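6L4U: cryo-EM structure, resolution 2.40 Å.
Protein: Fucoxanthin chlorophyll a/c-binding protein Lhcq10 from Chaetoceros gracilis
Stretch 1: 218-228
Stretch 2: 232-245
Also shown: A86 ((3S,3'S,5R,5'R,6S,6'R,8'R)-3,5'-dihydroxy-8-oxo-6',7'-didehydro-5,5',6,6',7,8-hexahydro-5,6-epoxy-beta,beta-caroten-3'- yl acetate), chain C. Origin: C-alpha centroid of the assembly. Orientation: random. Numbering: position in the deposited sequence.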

# COMPACT_ATOMS: atom_id res chain seq x y z
N MET Z 218 96.83 -41.83 -19.98
CA MET Z 218 95.62 -41.86 -20.78
C MET Z 218 95.82 -42.81 -21.96
O MET Z 218 94.86 -43.44 -22.42
CB MET Z 218 95.38 -40.40 -21.10
CG MET Z 218 94.09 -39.75 -20.80
SD MET Z 218 92.80 -40.27 -19.65
CE MET Z 218 93.49 -40.62 -18.04
N GLY Z 219 97.07 -42.96 -22.42
CA GLY Z 219 97.38 -43.95 -23.44
C GLY Z 219 97.25 -45.37 -22.95
O GLY Z 219 97.00 -46.28 -23.75
N PHE Z 220 97.42 -45.59 -21.65
CA PHE Z 220 97.12 -46.90 -21.07
C PHE Z 220 95.62 -47.14 -21.04
O PHE Z 220 95.14 -48.19 -21.48
CB PHE Z 220 97.69 -47.00 -19.66
CG PHE Z 220 99.16 -47.29 -19.63
CD1 PHE Z 220 99.82 -47.80 -20.74
CD2 PHE Z 220 99.89 -47.05 -18.48
CE1 PHE Z 220 101.17 -48.06 -20.70
CE2 PHE Z 220 101.24 -47.32 -18.43
CZ PHE Z 220 101.89 -47.82 -19.54
N LEU Z 221 94.86 -46.16 -20.54
CA LEU Z 221 93.44 -46.39 -20.34
C LEU Z 221 92.63 -46.29 -21.63
O LEU Z 221 91.49 -46.76 -21.66
CB LEU Z 221 92.83 -45.45 -19.30
CG LEU Z 221 93.57 -45.47 -17.96
CD1 LEU Z 221 93.25 -44.25 -17.09
CD2 LEU Z 221 93.46 -46.80 -17.26
N ALA Z 222 93.20 -45.70 -22.68
CA ALA Z 222 92.54 -45.74 -23.97
C ALA Z 222 92.57 -47.15 -24.56
O ALA Z 222 91.57 -47.63 -25.10
CB ALA Z 222 93.18 -44.74 -24.92
N GLU Z 223 93.71 -47.84 -24.44
CA GLU Z 223 93.78 -49.25 -24.80
C GLU Z 223 93.04 -50.16 -23.84
O GLU Z 223 92.82 -51.34 -24.18
CB GLU Z 223 95.23 -49.71 -25.03
CG GLU Z 223 95.08 -50.59 -26.23
CD GLU Z 223 95.85 -50.24 -27.40
OE1 GLU Z 223 95.58 -49.13 -27.87
OE2 GLU Z 223 96.28 -51.16 -28.11
N GLN Z 224 92.56 -49.65 -22.72
CA GLN Z 224 91.76 -50.52 -21.89
C GLN Z 224 90.31 -50.54 -22.38
O GLN Z 224 89.51 -51.34 -21.89
CB GLN Z 224 91.77 -50.07 -20.43
CG GLN Z 224 93.13 -50.30 -19.81
CD GLN Z 224 93.36 -51.64 -19.18
OE1 GLN Z 224 92.65 -52.59 -19.44
NE2 GLN Z 224 94.45 -51.75 -18.43
N LYS Z 225 89.96 -49.64 -23.31
CA LYS Z 225 88.60 -49.55 -23.82
C LYS Z 225 88.52 -49.55 -25.35
O LYS Z 225 87.45 -49.83 -25.90
CB LYS Z 225 87.92 -48.26 -23.35
CG LYS Z 225 86.39 -48.30 -23.26
CD LYS Z 225 85.83 -47.51 -22.11
CE LYS Z 225 84.31 -47.46 -22.20
NZ LYS Z 225 83.72 -46.49 -21.24
N VAL Z 226 89.60 -49.21 -26.07
CA VAL Z 226 89.63 -49.34 -27.52
C VAL Z 226 91.04 -49.69 -27.97
O VAL Z 226 92.02 -49.01 -27.63
CB VAL Z 226 89.09 -48.08 -28.24
CG1 VAL Z 226 89.73 -46.79 -27.73
CG2 VAL Z 226 89.28 -48.19 -29.75
N GLU Z 227 91.17 -50.78 -28.72
CA GLU Z 227 92.52 -51.15 -29.08
C GLU Z 227 92.85 -50.68 -30.49
O GLU Z 227 91.97 -50.36 -31.29
CB GLU Z 227 92.73 -52.60 -28.63
CG GLU Z 227 92.03 -53.79 -28.88
CD GLU Z 227 90.82 -54.03 -27.97
OE1 GLU Z 227 89.98 -53.12 -27.99
OE2 GLU Z 227 90.69 -55.06 -27.27
N GLY Z 228 94.14 -50.43 -30.68
CA GLY Z 228 94.60 -49.58 -31.77
C GLY Z 228 94.48 -48.10 -31.51
O GLY Z 228 94.66 -47.31 -32.45
N LEU Z 232 101.69 -48.02 -30.49
CA LEU Z 232 102.83 -48.74 -29.95
C LEU Z 232 102.50 -49.54 -28.69
O LEU Z 232 103.38 -50.24 -28.17
CB LEU Z 232 103.99 -47.78 -29.65
CG LEU Z 232 104.94 -47.32 -30.77
CD1 LEU Z 232 104.29 -46.40 -31.79
CD2 LEU Z 232 106.15 -46.63 -30.14
N LEU Z 233 101.27 -49.44 -28.17
CA LEU Z 233 100.86 -50.25 -27.03
C LEU Z 233 99.86 -51.34 -27.38
O LEU Z 233 99.03 -51.72 -26.54
CB LEU Z 233 100.29 -49.45 -25.87
CG LEU Z 233 101.23 -48.71 -24.94
CD1 LEU Z 233 100.67 -47.39 -24.43
CD2 LEU Z 233 101.60 -49.68 -23.85
N LYS Z 234 99.92 -51.88 -28.59
CA LYS Z 234 99.04 -52.98 -28.95
C LYS Z 234 99.51 -54.27 -28.29
O LYS Z 234 100.70 -54.59 -28.30
CB LYS Z 234 98.97 -53.15 -30.46
CG LYS Z 234 98.20 -52.06 -31.17
CD LYS Z 234 97.96 -52.42 -32.63
CE LYS Z 234 99.21 -52.25 -33.47
NZ LYS Z 234 99.57 -50.81 -33.63
N GLY Z 235 98.56 -55.01 -27.72
CA GLY Z 235 98.83 -56.30 -27.12
C GLY Z 235 99.26 -56.26 -25.67
O GLY Z 235 99.11 -57.26 -24.96
N VAL Z 236 99.79 -55.13 -25.21
CA VAL Z 236 100.28 -55.04 -23.84
C VAL Z 236 99.12 -54.81 -22.87
O VAL Z 236 99.11 -55.36 -21.76
CB VAL Z 236 101.34 -53.92 -23.75
CG1 VAL Z 236 101.87 -53.77 -22.34
CG2 VAL Z 236 102.47 -54.19 -24.73
N VAL Z 237 98.12 -54.07 -23.29
CA VAL Z 237 97.08 -53.55 -22.41
C VAL Z 237 95.85 -54.45 -22.50
O VAL Z 237 95.35 -54.69 -23.61
CB VAL Z 237 96.74 -52.10 -22.76
CG1 VAL Z 237 95.65 -51.61 -21.92
CG2 VAL Z 237 97.97 -51.21 -22.60
N PRO Z 238 95.33 -54.95 -21.37
CA PRO Z 238 94.38 -56.08 -21.40
C PRO Z 238 92.89 -55.77 -21.53
O PRO Z 238 92.09 -56.64 -21.16
CB PRO Z 238 94.66 -56.78 -20.07
CG PRO Z 238 95.11 -55.68 -19.20
CD PRO Z 238 95.88 -54.74 -20.02
N HIS Z 239 92.50 -54.57 -21.99
CA HIS Z 239 91.13 -54.24 -22.42
C HIS Z 239 90.11 -54.38 -21.28
O HIS Z 239 89.32 -55.33 -21.22
CB HIS Z 239 90.71 -55.08 -23.63
CG HIS Z 239 89.47 -54.58 -24.31
ND1 HIS Z 239 88.72 -55.36 -25.15
CD2 HIS Z 239 88.87 -53.37 -24.27
CE1 HIS Z 239 87.69 -54.66 -25.60
NE2 HIS Z 239 87.76 -53.45 -25.08
N TYR Z 240 90.19 -53.42 -20.34
CA TYR Z 240 89.31 -53.39 -19.17
C TYR Z 240 87.83 -53.29 -19.54
O TYR Z 240 87.00 -53.88 -18.83
CB TYR Z 240 89.71 -52.24 -18.25
CG TYR Z 240 88.62 -51.67 -17.37
CD1 TYR Z 240 88.18 -52.34 -16.23
CD2 TYR Z 240 88.05 -50.43 -17.67
CE1 TYR Z 240 87.20 -51.80 -15.42
CE2 TYR Z 240 87.07 -49.89 -16.87
CZ TYR Z 240 86.65 -50.58 -15.75
OH TYR Z 240 85.67 -50.03 -14.95
N ASP Z 241 87.48 -52.51 -20.58
CA ASP Z 241 86.19 -52.66 -21.29
C ASP Z 241 84.96 -52.41 -20.40
O ASP Z 241 83.84 -52.83 -20.71
CB ASP Z 241 86.34 -53.99 -22.04
CG ASP Z 241 85.67 -55.21 -21.46
OD1 ASP Z 241 85.17 -55.34 -20.33
OD2 ASP Z 241 86.13 -56.24 -22.00
N GLY Z 242 85.15 -51.64 -19.33
CA GLY Z 242 84.06 -51.25 -18.46
C GLY Z 242 83.76 -49.77 -18.53
O GLY Z 242 83.33 -49.27 -19.57
N GLU Z 243 83.98 -49.05 -17.43
CA GLU Z 243 83.94 -47.59 -17.43
C GLU Z 243 85.02 -47.10 -16.48
O GLU Z 243 84.88 -47.21 -15.26
CB GLU Z 243 82.56 -47.06 -17.02
CG GLU Z 243 82.55 -45.54 -17.01
CD GLU Z 243 82.83 -44.96 -18.38
OE1 GLU Z 243 82.29 -45.45 -19.39
OE2 GLU Z 243 83.67 -44.04 -18.46
N VAL Z 244 86.10 -46.56 -17.04
CA VAL Z 244 87.22 -46.11 -16.22
C VAL Z 244 86.88 -44.81 -15.52
O VAL Z 244 87.46 -44.49 -14.47
CB VAL Z 244 88.49 -46.01 -17.09
CG1 VAL Z 244 88.35 -44.92 -18.16
CG2 VAL Z 244 89.76 -45.83 -16.26
N MET Z 245 85.89 -44.10 -16.03
CA MET Z 245 85.61 -42.75 -15.60
C MET Z 245 84.43 -42.71 -14.60
O MET Z 245 83.68 -41.73 -14.53
CB MET Z 245 85.42 -41.94 -16.88
CG MET Z 245 86.11 -40.81 -16.69
SD MET Z 245 87.81 -40.85 -16.24
CE MET Z 245 87.60 -39.16 -15.77
C A86 C . 87.38 -33.12 -19.50
O A86 C . 81.08 -25.69 -12.11
C1 A86 C . 87.42 -34.20 -18.39
C10 A86 C . 83.35 -27.43 -12.62
C11 A86 C . 82.78 -26.40 -13.47
C12 A86 C . 83.05 -26.46 -14.94
C13 A86 C . 81.94 -25.35 -12.84
C14 A86 C . 82.17 -23.71 -13.09
C15 A86 C . 81.65 -23.22 -14.48
C16 A86 C . 82.64 -22.45 -15.33
C17 A86 C . 82.58 -20.94 -15.13
C18 A86 C . 81.25 -20.42 -15.38
C19 A86 C . 80.22 -21.05 -14.38
C2 A86 C . 86.90 -33.94 -17.10
C20 A86 C . 80.26 -22.66 -14.49
C21 A86 C . 79.34 -23.07 -13.28
C22 A86 C . 84.11 -22.88 -15.02
C23 A86 C . 82.41 -22.77 -16.79
C24 A86 C . 88.05 -35.56 -18.64
C25 A86 C . 87.25 -36.72 -18.78
C26 A86 C . 87.98 -38.17 -19.03
C27 A86 C . 88.50 -38.65 -20.24
C28 A86 C . 88.43 -37.84 -21.47
C29 A86 C . 89.17 -40.11 -20.23
C3 A86 C . 86.29 -32.65 -16.77
C30 A86 C . 88.60 -41.21 -21.02
C31 A86 C . 88.06 -42.30 -21.79
C32 A86 C . 88.95 -43.03 -22.83
C33 A86 C . 88.29 -44.12 -23.70
C34 A86 C . 86.76 -44.10 -23.89
C35 A86 C . 86.06 -42.87 -23.25
C36 A86 C . 86.57 -42.65 -21.82
C37 A86 C . 85.78 -41.49 -21.18
C38 A86 C . 85.71 -45.31 -25.65
C39 A86 C . 86.12 -46.12 -26.92
C4 A86 C . 86.10 -32.39 -15.40
C40 A86 C . 89.61 -41.97 -23.76
C41 A86 C . 90.07 -43.72 -22.01
C5 A86 C . 85.41 -30.99 -14.83
C6 A86 C . 84.35 -31.15 -13.93
C7 A86 C . 83.87 -32.61 -13.53
C8 A86 C . 83.59 -29.88 -13.30
C9 A86 C . 84.20 -28.54 -13.25
O1 A86 C . 80.55 -23.97 -15.11
O2 A86 C . 81.26 -19.02 -15.19
O3 A86 C . 86.35 -43.82 -21.06
O4 A86 C . 86.47 -44.14 -25.27
O5 A86 C . 84.79 -45.65 -25.01

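Stretch 1 enters as a helix and unwinds into a loop; stretch 2, without regular secondary structure, runs alongside it in the opposite direction at first, Gly-228 lying near Lys-234 and Glu-223 near Val-237, and comes closest at Gln-224 and His-239, whose CA atoms are 3.8 Å apart. Together they bury 878 Å². The backbone is pinned where the helix has given way to loop: Asp-241 N donates to Gln-224 O (2.7 Å, 149°). The side chain of the same glutamine reaches back, and its OE1 accepts a weak bond from Tyr-240 N (2.7 Å), so one residue serves two successive amides of a turning chain. Val-237 points toward stretch 1 and fills the space beside it, its CG1 3.5 Å from both Phe-220 O and Gln-224 CG. Leu-233 adds a second apolar contact, CD2 meeting the edge of the Phe-220 ring at CE1 (3.6 Å), while Leu-221 CD1 packs on Val-244 CG2 (3.9 Å). Lys-225 starts away from stretch 2, but its long chain brings NZ to Glu-243 OE1 in a 2.6 Å salt bridge and weakly to Gly-242 O (3.3 Å). The carotenoid A86 borders this end, its O5 3.4 Å from Lys-225 CE and its O3 3.7 Å from Val-244 CG1. Gly-228 has a positive phi that suits glycine; its N bonds weakly to Glu-223 OE2 (3.4 Å).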